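PDB 2R8Q: class I phosphodiesterase PDEB1 from Leishmania major, which belongs to the cyclic nucleotide phosphodiesterase family and has an all-helical catalytic domain that holds a zinc and a magnesium ion and binds 3-isobutyl-1-methylxanthine. Local coordinates for residues F43-F46 / E47-K51; I87-C90 / R91-Y94; H100-Y103 / H104-D107. One frame throughout, in Å; residues are numbered along the deposited sequence.

Contact 1: F43-F46 / E47-K51; sequences FNLF and EVREK
Asn44 O receives the amide of Glu47 at 3.1 Å from Glu47 N, and this bond closes the first turn of the short helix 45-51. Regular i to i+4 bonds follow, from Arg49 N to Leu45 O and from Glu50 N to Phe46 O. Asn44 is the N-cap: with CG anti to the backbone nitrogen (chi1 -177°), its OD1 turns back over the helix start and accepts from Phe46 N at 2.9 Å. Two waters tie the cap to Glu47, one running from Asn44 N and the other from Asn44 ND2, both donating to Glu47 OE1. On the face of the helix turned to helices 55-68 and 102-118, Val48 CG2 meets Phe43 CE1 at 3.7 Å, the two side chains crossing at about a right angle, while Leu45 CG lies against Arg49 CD. Phe46 and Arg49 run alongside each other, ring and guanidinium planes 23° apart, with Arg49 NH1 3.5 Å from Phe46 CE2. Trp268 meets the Phe46 ring edge-to-face, and Arg49 makes a cation-pi contact with Tyr103, which links this helix to helix 102-118. In the first turn, the extended Glu47 side chain forms a salt bridge to Lys51, four residues on, whose NZ approaches Glu47 OE2 from above the carboxylate plane at 3.1 Å.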
# COMPACT_ATOMS: atom_id res chain seq x y z
N PHE A 43 -5.75 -2.06 35.01
CA PHE A 43 -6.97 -2.24 34.22
C PHE A 43 -6.86 -3.56 33.46
O PHE A 43 -5.84 -3.84 32.82
CB PHE A 43 -7.15 -1.09 33.23
CG PHE A 43 -8.24 -1.33 32.23
CD1 PHE A 43 -9.57 -1.41 32.62
CD2 PHE A 43 -7.93 -1.52 30.88
CE1 PHE A 43 -10.58 -1.67 31.70
CE2 PHE A 43 -8.93 -1.78 29.95
CZ PHE A 43 -10.26 -1.86 30.36
N ASN A 44 -7.92 -4.37 33.52
CA ASN A 44 -7.95 -5.66 32.85
C ASN A 44 -9.00 -5.68 31.74
O ASN A 44 -10.20 -5.81 32.01
CB ASN A 44 -8.23 -6.76 33.88
CG ASN A 44 -8.21 -8.15 33.27
OD1 ASN A 44 -8.02 -8.32 32.07
ND2 ASN A 44 -8.42 -9.16 34.11
N LEU A 45 -8.56 -5.56 30.49
CA LEU A 45 -9.47 -5.56 29.36
C LEU A 45 -10.26 -6.87 29.23
O LEU A 45 -11.36 -6.87 28.68
CB LEU A 45 -8.71 -5.27 28.06
CG LEU A 45 -9.54 -5.15 26.77
CD1 LEU A 45 -10.58 -4.04 26.89
CD2 LEU A 45 -8.59 -4.86 25.60
N PHE A 46 -9.71 -7.97 29.71
CA PHE A 46 -10.43 -9.24 29.62
C PHE A 46 -11.68 -9.22 30.48
O PHE A 46 -12.68 -9.86 30.15
CB PHE A 46 -9.54 -10.42 30.02
CG PHE A 46 -8.50 -10.77 29.01
CD1 PHE A 46 -7.18 -10.35 29.18
CD2 PHE A 46 -8.83 -11.50 27.87
CE1 PHE A 46 -6.21 -10.65 28.22
CE2 PHE A 46 -7.87 -11.81 26.91
CZ PHE A 46 -6.55 -11.38 27.09
N GLU A 47 -11.63 -8.48 31.58
CA GLU A 47 -12.79 -8.38 32.47
C GLU A 47 -13.92 -7.70 31.72
O GLU A 47 -15.07 -8.15 31.76
CB GLU A 47 -12.44 -7.57 33.72
CG GLU A 47 -13.49 -7.64 34.81
CD GLU A 47 -13.23 -6.65 35.92
OE1 GLU A 47 -12.05 -6.48 36.31
OE2 GLU A 47 -14.20 -6.04 36.41
N VAL A 48 -13.60 -6.61 31.03
CA VAL A 48 -14.59 -5.88 30.24
C VAL A 48 -15.16 -6.76 29.13
O VAL A 48 -16.36 -6.76 28.88
CB VAL A 48 -13.97 -4.61 29.60
CG1 VAL A 48 -14.96 -3.98 28.63
CG2 VAL A 48 -13.59 -3.62 30.69
N ARG A 49 -14.29 -7.51 28.47
CA ARG A 49 -14.71 -8.38 27.38
C ARG A 49 -15.65 -9.48 27.84
O ARG A 49 -16.65 -9.77 27.18
CB ARG A 49 -13.49 -9.01 26.70
CG ARG A 49 -12.65 -8.02 25.92
CD ARG A 49 -11.36 -8.65 25.44
NE ARG A 49 -11.58 -9.74 24.49
CZ ARG A 49 -10.59 -10.43 23.92
NH1 ARG A 49 -9.33 -10.15 24.22
NH2 ARG A 49 -10.86 -11.40 23.06
N GLU A 50 -15.34 -10.08 28.98
CA GLU A 50 -16.15 -11.16 29.51
C GLU A 50 -17.52 -10.72 30.02
O GLU A 50 -18.51 -11.45 29.86
CB GLU A 50 -15.40 -11.87 30.65
CG GLU A 50 -16.15 -13.04 31.25
CD GLU A 50 -15.38 -13.71 32.38
OE1 GLU A 50 -15.09 -13.03 33.39
OE2 GLU A 50 -15.07 -14.91 32.25
N LYS A 51 -17.60 -9.53 30.60
CA LYS A 51 -18.85 -9.05 31.18
C LYS A 51 -19.87 -8.35 30.28
O LYS A 51 -21.07 -8.50 30.49
CB LYS A 51 -18.53 -8.17 32.39
CG LYS A 51 -17.73 -8.92 33.45
CD LYS A 51 -17.44 -8.07 34.67
CE LYS A 51 -16.65 -8.87 35.70
NZ LYS A 51 -16.41 -8.09 36.95
O HOH W 1 -10.20 -4.08 35.35
O HOH W 2 -10.18 -8.39 36.55

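Contact 2: I87-C90 / R91-Y94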
# COMPACT_ATOMS: atom_id res chain seq x y z
N ILE A 87 -12.27 5.80 15.85
CA ILE A 87 -12.18 4.55 16.60
C ILE A 87 -12.97 3.45 15.89
O ILE A 87 -12.49 2.33 15.73
CB ILE A 87 -12.70 4.73 18.03
CG1 ILE A 87 -11.79 5.70 18.79
CG2 ILE A 87 -12.78 3.39 18.75
CD1 ILE A 87 -12.34 6.15 20.13
N LEU A 88 -14.18 3.78 15.43
CA LEU A 88 -15.01 2.79 14.76
C LEU A 88 -14.51 2.41 13.37
O LEU A 88 -14.70 1.28 12.93
CB LEU A 88 -16.46 3.28 14.67
CG LEU A 88 -17.17 3.39 16.03
CD1 LEU A 88 -18.53 4.03 15.85
CD2 LEU A 88 -17.30 2.00 16.64
N GLN A 89 -13.87 3.35 12.67
CA GLN A 89 -13.32 3.05 11.36
C GLN A 89 -12.13 2.11 11.54
O GLN A 89 -11.89 1.23 10.72
CB GLN A 89 -12.89 4.34 10.64
CG GLN A 89 -14.06 5.19 10.13
CD GLN A 89 -14.78 4.58 8.93
OE1 GLN A 89 -14.52 3.44 8.54
NE2 GLN A 89 -15.69 5.35 8.33
N CYS A 90 -11.39 2.30 12.63
CA CYS A 90 -10.26 1.42 12.92
C CYS A 90 -10.79 0.02 13.25
O CYS A 90 -10.32 -0.98 12.71
CB CYS A 90 -9.45 1.94 14.11
SG CYS A 90 -8.37 3.37 13.77
N ARG A 91 -11.79 -0.03 14.13
CA ARG A 91 -12.37 -1.30 14.54
C ARG A 91 -12.83 -2.14 13.35
O ARG A 91 -12.63 -3.36 13.32
CB ARG A 91 -13.55 -1.05 15.49
CG ARG A 91 -14.07 -2.31 16.16
CD ARG A 91 -15.22 -2.00 17.11
NE ARG A 91 -16.43 -1.62 16.40
CZ ARG A 91 -17.59 -1.35 16.99
NH1 ARG A 91 -17.69 -1.42 18.31
NH2 ARG A 91 -18.65 -1.03 16.26
N ARG A 92 -13.43 -1.49 12.36
CA ARG A 92 -13.93 -2.17 11.17
C ARG A 92 -12.84 -2.89 10.39
O ARG A 92 -13.12 -3.84 9.66
CB ARG A 92 -14.59 -1.17 10.22
CG ARG A 92 -15.92 -0.63 10.65
CD ARG A 92 -16.41 0.37 9.62
NE ARG A 92 -17.76 0.84 9.89
CZ ARG A 92 -18.41 1.72 9.13
NH1 ARG A 92 -17.83 2.23 8.05
NH2 ARG A 92 -19.65 2.09 9.44
N ARG A 93 -11.61 -2.42 10.53
CA ARG A 93 -10.51 -3.00 9.78
C ARG A 93 -9.69 -4.08 10.48
O ARG A 93 -8.67 -4.54 9.95
CB ARG A 93 -9.62 -1.87 9.25
CG ARG A 93 -10.36 -1.03 8.20
CD ARG A 93 -9.59 0.20 7.78
NE ARG A 93 -10.23 0.92 6.68
CZ ARG A 93 -11.38 1.59 6.77
NH1 ARG A 93 -12.06 1.63 7.91
NH2 ARG A 93 -11.86 2.22 5.70
N TYR A 94 -10.13 -4.48 11.67
CA TYR A 94 -9.45 -5.56 12.38
C TYR A 94 -10.26 -6.83 12.15
O TYR A 94 -11.49 -6.82 12.19
CB TYR A 94 -9.32 -5.26 13.88
CG TYR A 94 -8.22 -4.26 14.15
CD1 TYR A 94 -8.51 -2.90 14.28
CD2 TYR A 94 -6.88 -4.65 14.14
CE1 TYR A 94 -7.49 -1.95 14.40
CE2 TYR A 94 -5.86 -3.71 14.25
CZ TYR A 94 -6.16 -2.36 14.38
OH TYR A 94 -5.15 -1.43 14.43
O HOH W 3 -16.71 -0.64 13.63
O HOH W 4 -15.13 2.27 6.19
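A bend at chi2 (-72°) folds the Gln89 side chain back toward the end of its helix, while Arg93, extended from CG to NE, turns at chi4 (69°) to bring NH1 to it. Arg93 NH1 thereby donates twice to one residue: to the backbone Gln89 O at 2.8 Å and, along a straighter path, to the amide Gln89 OE1 at 3.1 Å. Both acceptors lie close to the guanidinium plane, which should restrict its rotation; Glu182 forms a salt bridge with the neighbouring NH2. Arg92 passes alongside Gln89 with the amide and guanidinium planes 79° apart, and a water donating to Gln89 OE1 also accepts from Arg92 NH1. The outer end of Arg92 is held by Glu23 and by the carbonyl of Ile17. On another side of the helix the Arg91 chain bends at chi3, laying its guanidinium over Leu88, whose CD2 sits 3.3 Å from Arg91 NH2 and over the centre of the group. A second water joins Leu88 O to Arg91 NE, and Asp57 pairs with Arg91 NH1. Tyr94 places CD1 3.1 Å from Cys90 O, which also accepts from Arg93 N, an i to i+3 bond. With Arg93 bound to Gln89 O, this is side-chain capping of a carbonyl in the last turn of helix 80-92.

Contact 3: H100-Y103 / H104-D107. With ZN (zinc ion), chain C.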
# COMPACT_ATOMS: atom_id res chain seq x y z
N HIS A 100 -4.23 -10.59 16.98
CA HIS A 100 -4.17 -9.29 16.33
C HIS A 100 -5.52 -8.75 15.91
O HIS A 100 -5.73 -8.36 14.75
CB HIS A 100 -3.21 -9.33 15.14
CG HIS A 100 -1.76 -9.36 15.55
ND1 HIS A 100 -1.02 -10.52 15.59
CD2 HIS A 100 -0.94 -8.37 15.99
CE1 HIS A 100 0.20 -10.25 16.03
NE2 HIS A 100 0.27 -8.95 16.28
N ASN A 101 -6.43 -8.71 16.87
CA ASN A 101 -7.78 -8.20 16.66
C ASN A 101 -7.88 -6.83 17.33
O ASN A 101 -6.91 -6.32 17.88
CB ASN A 101 -8.80 -9.18 17.24
CG ASN A 101 -8.48 -9.56 18.67
OD1 ASN A 101 -8.31 -8.70 19.53
ND2 ASN A 101 -8.40 -10.87 18.94
N PHE A 102 -9.07 -6.23 17.29
CA PHE A 102 -9.27 -4.91 17.87
C PHE A 102 -8.85 -4.81 19.34
O PHE A 102 -8.34 -3.78 19.77
CB PHE A 102 -10.74 -4.50 17.70
CG PHE A 102 -11.05 -3.09 18.13
CD1 PHE A 102 -10.40 -2.00 17.56
CD2 PHE A 102 -12.03 -2.85 19.10
CE1 PHE A 102 -10.71 -0.69 17.93
CE2 PHE A 102 -12.35 -1.55 19.49
CZ PHE A 102 -11.70 -0.47 18.90
N TYR A 103 -9.06 -5.87 20.11
CA TYR A 103 -8.69 -5.83 21.53
C TYR A 103 -7.20 -5.60 21.76
O TYR A 103 -6.82 -4.98 22.75
CB TYR A 103 -9.15 -7.10 22.23
CG TYR A 103 -10.63 -7.35 22.09
CD1 TYR A 103 -11.11 -8.47 21.43
CD2 TYR A 103 -11.56 -6.44 22.61
CE1 TYR A 103 -12.47 -8.70 21.28
CE2 TYR A 103 -12.93 -6.65 22.46
CZ TYR A 103 -13.38 -7.78 21.80
OH TYR A 103 -14.73 -8.01 21.64
N HIS A 104 -6.36 -6.11 20.86
CA HIS A 104 -4.93 -5.91 21.01
C HIS A 104 -4.56 -4.43 20.88
O HIS A 104 -3.75 -3.93 21.65
CB HIS A 104 -4.15 -6.70 19.95
CG HIS A 104 -2.72 -6.27 19.79
ND1 HIS A 104 -1.78 -6.41 20.79
CD2 HIS A 104 -2.07 -5.72 18.73
CE1 HIS A 104 -0.61 -5.97 20.35
NE2 HIS A 104 -0.76 -5.55 19.11
N VAL A 105 -5.15 -3.73 19.92
CA VAL A 105 -4.79 -2.32 19.76
C VAL A 105 -5.41 -1.45 20.85
O VAL A 105 -4.83 -0.43 21.23
CB VAL A 105 -5.12 -1.77 18.34
CG1 VAL A 105 -4.37 -2.59 17.29
CG2 VAL A 105 -6.61 -1.79 18.07
N VAL A 106 -6.56 -1.86 21.37
CA VAL A 106 -7.19 -1.12 22.46
C VAL A 106 -6.24 -1.28 23.65
O VAL A 106 -5.96 -0.32 24.38
CB VAL A 106 -8.57 -1.72 22.81
CG1 VAL A 106 -9.07 -1.17 24.15
CG2 VAL A 106 -9.56 -1.37 21.70
N ASP A 107 -5.72 -2.49 23.83
CA ASP A 107 -4.78 -2.76 24.91
C ASP A 107 -3.50 -1.94 24.76
O ASP A 107 -3.01 -1.36 25.73
CB ASP A 107 -4.43 -4.25 24.95
CG ASP A 107 -3.35 -4.57 25.96
OD1 ASP A 107 -3.49 -4.16 27.14
OD2 ASP A 107 -2.36 -5.24 25.58
ZN ZN C . 0.78 -4.96 17.65
O HOH W 5 1.59 -7.10 17.75
O HOH W 6 2.49 -4.91 16.34
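His100 and His104 lie side by side, pointing the same way, with the edge of the His100 ring toward the His104 face in a T-shaped pair, centroids 5.3 Å apart and planes at 77°. A chi1 of 164° sets the His104 ring trans to its own N and carries His104 NE2 to the zinc ion at 2.2 Å. In the plane of the His100 ring, a zinc-bound water lies 2.7 Å from His100 NE2, while ND1 is hydrogen-bonded to Glu275. The metal shell, completed by His140, Asp141, Asp254 and a second water, is the zinc site of the HD-type phosphodiesterase fold; His100 touches the bound 3-isobutyl-1-methylxanthine as well. Helix 102-118 begins between the two histidines. Asn101 is its N-cap, with OD1 accepting weakly from Tyr103 N and the backbone O receiving His104 N at 3.0 Å, while ND2 is held by Val97 O. Away from the metal, the Phe102 ring, placed beside the carbonyl carbon by chi1 (-174°), leans over the next turn and presents a face to Val106. Val106 CG2 stands 3.7 Å from the Phe102 ring centroid in a CH-pi contact, offset toward the rim, and Val105 CG2 approaches Phe102 CD1 at 3.8 Å.

In the fold
The three contacts follow in series along the chain, on helix 45-51, at the end of helix 80-92 and at the start of helix 102-118. The centre of contact 3 is about 7 Å from the centre of the chain. Contact 3 touches both others, whereas the nearest atoms of contacts 1 and 2 remain about 11 Å apart. Its centre lies about 12 Å from that of contact 1, where Leu45 CD2 lies 3.4 Å from Tyr103 O, and about 10 Å from that of contact 2, where Arg91 CG lies 3.6 Å from Phe102 CD2. Helix 102-118, carrying zinc ligand His104, is thus packed against both other helices, joining the metal site to more peripheral parts of the helical domain.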